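Local coordinates for protein D-alanyl-D-alanine carboxypeptidase DacB2 (Mycobacterium tuberculosis H37Rv, PDB 4RYE) that probably removes the terminal D-alanine from peptidoglycan stem peptides in the cell wall, acting as a serine-type D,D-carboxypeptidase, at residues G97-S102 and P169-I174. Numbering follows the deposited sequence.
Sequences GLLLVS and PVFAQI
Ser102 OG, of an active-site residue by similarity to relatives, is hydrogen-bonded to Ser47 OG and Lys208 NZ, and weakly to Lys50 NZ. It lies just beyond two leucines, Leu99 and Leu100, that pack on Phe171 and Ile174 of helix 169-176. No hydrogen bond links the two segments. Leu99 buries the largest share of surface, about 70 Å² of the 195 Å² in all. Its CD1 reaches between two side chains, 3.6 Å from Phe171 CE2 and 3.8 Å from Ile174 CG2. It meets the ring obliquely, and the Leu99 and Phe171 side chains cross at about a right angle. Phe171 CG is anti to the backbone N (chi1 -178°), which swings the ring out to Leu99. The side chain of Leu99 is about 5 Å from that of Lys50. Helix 91-100 leads towards Ser102, consistent with the SxN motif of S11 peptidases and the beta-lactamase clan. Ser47 and Lys50 fit the SxxK motif; they are the inferred acylated serine and proton acceptor. Leu100 adds a smaller contact to Ile174, and the two side chains cross at about a right angle. Leu100 CD1 lies 3.7 Å from Ile174 CG2 and 3.5 Å from the carbonyl O of Ile174. Phe171 also touches Val51 and Leu58 of helix 50-60.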
loop_
_atom_site.group_PDB
_atom_site.type_symbol
_atom_site.label_atom_id
_atom_site.label_comp_id
_atom_site.label_asym_id
_atom_site.label_seq_id
_atom_site.Cartn_x
_atom_site.Cartn_y
_atom_site.Cartn_z
ATOM N N GLY A 97 -5.267 7.574 9.569
ATOM C CA GLY A 97 -4.239 6.985 10.413
ATOM C C GLY A 97 -3.621 5.775 9.735
ATOM O O GLY A 97 -2.389 5.607 9.727
ATOM N N LEU A 98 -4.477 4.948 9.139
ATOM C CA LEU A 98 -4.033 3.754 8.416
ATOM C C LEU A 98 -3.106 4.072 7.250
ATOM O O LEU A 98 -2.050 3.447 7.090
ATOM C CB LEU A 98 -5.245 2.989 7.873
ATOM C CG LEU A 98 -4.935 1.642 7.228
ATOM C CD1 LEU A 98 -4.576 0.643 8.313
ATOM C CD2 LEU A 98 -6.120 1.146 6.406
ATOM N N LEU A 99 -3.506 5.038 6.430
ATOM C CA LEU A 99 -2.837 5.276 5.159
ATOM C C LEU A 99 -1.730 6.327 5.199
ATOM O O LEU A 99 -0.809 6.268 4.391
ATOM C CB LEU A 99 -3.860 5.621 4.086
ATOM C CG LEU A 99 -4.860 4.501 3.767
ATOM C CD1 LEU A 99 -5.828 4.978 2.708
ATOM C CD2 LEU A 99 -4.157 3.222 3.311
ATOM N N LEU A 100 -1.809 7.281 6.126
ATOM C CA LEU A 100 -0.778 8.329 6.211
ATOM C C LEU A 100 0.407 7.947 7.098
ATOM O O LEU A 100 1.558 8.266 6.780
ATOM C CB LEU A 100 -1.370 9.662 6.691
ATOM C CG LEU A 100 -1.905 10.612 5.614
ATOM C CD1 LEU A 100 -2.982 9.938 4.778
ATOM C CD2 LEU A 100 -2.454 11.878 6.243
ATOM N N VAL A 101 0.138 7.282 8.216
ATOM C CA VAL A 101 1.221 6.927 9.137
ATOM C C VAL A 101 1.333 5.422 9.404
ATOM O O VAL A 101 2.068 5.003 10.307
ATOM C CB VAL A 101 1.138 7.704 10.478
ATOM C CG1 VAL A 101 1.097 9.208 10.236
ATOM C CG2 VAL A 101 -0.066 7.256 11.292
ATOM N N SER A 102 0.618 4.620 8.613
ATOM C CA SER A 102 0.681 3.161 8.714
ATOM C C SER A 102 0.345 2.665 10.123
ATOM O O SER A 102 1.007 1.768 10.653
ATOM C CB SER A 102 2.068 2.652 8.311
ATOM O OG SER A 102 1.987 1.315 7.845
ATOM N N PRO A 169 -12.569 7.307 -5.293
ATOM C CA PRO A 169 -12.194 8.722 -5.158
ATOM C C PRO A 169 -11.748 9.105 -3.742
ATOM O O PRO A 169 -10.892 9.971 -3.597
ATOM C CB PRO A 169 -13.477 9.477 -5.558
ATOM C CG PRO A 169 -14.596 8.455 -5.456
ATOM C CD PRO A 169 -13.959 7.128 -5.757
ATOM N N VAL A 170 -12.315 8.481 -2.713
ATOM C CA VAL A 170 -11.870 8.782 -1.358
ATOM C C VAL A 170 -10.469 8.244 -1.096
ATOM O O VAL A 170 -9.632 8.930 -0.502
ATOM C CB VAL A 170 -12.867 8.254 -0.293
ATOM C CG1 VAL A 170 -12.298 8.459 1.097
ATOM C CG2 VAL A 170 -14.207 8.969 -0.447
ATOM N N PHE A 171 -10.200 7.025 -1.550
ATOM C CA PHE A 171 -8.854 6.481 -1.391
ATOM C C PHE A 171 -7.842 7.371 -2.093
ATOM O O PHE A 171 -6.796 7.710 -1.520
ATOM C CB PHE A 171 -8.736 5.047 -1.925
ATOM C CG PHE A 171 -7.360 4.452 -1.732
ATOM C CD1 PHE A 171 -6.365 4.635 -2.684
ATOM C CD2 PHE A 171 -7.057 3.732 -0.583
ATOM C CE1 PHE A 171 -5.079 4.111 -2.501
ATOM C CE2 PHE A 171 -5.777 3.190 -0.384
ATOM C CZ PHE A 171 -4.784 3.383 -1.356
ATOM N N ALA A 172 -8.136 7.727 -3.342
ATOM C CA ALA A 172 -7.236 8.586 -4.117
ATOM C C ALA A 172 -6.981 9.910 -3.408
ATOM O O ALA A 172 -5.861 10.438 -3.435
ATOM C CB ALA A 172 -7.787 8.824 -5.519
ATOM N N GLN A 173 -8.007 10.450 -2.760
ATOM C CA GLN A 173 -7.844 11.697 -2.013
ATOM C C GLN A 173 -6.921 11.506 -0.812
ATOM O O GLN A 173 -5.981 12.282 -0.613
ATOM C CB GLN A 173 -9.200 12.234 -1.549
ATOM C CG GLN A 173 -9.118 13.577 -0.820
ATOM C CD GLN A 173 -10.480 14.139 -0.477
ATOM O OE1 GLN A 173 -11.198 13.587 0.356
ATOM N NE2 GLN A 173 -10.852 15.237 -1.132
ATOM N N ILE A 174 -7.187 10.468 -0.021
ATOM C CA ILE A 174 -6.419 10.223 1.204
ATOM C C ILE A 174 -4.945 9.939 0.924
ATOM O O ILE A 174 -4.063 10.541 1.537
ATOM C CB ILE A 174 -7.009 9.052 2.019
ATOM C CG1 ILE A 174 -8.404 9.420 2.536
ATOM C CG2 ILE A 174 -6.093 8.696 3.198
ATOM C CD1 ILE A 174 -9.185 8.216 3.066
#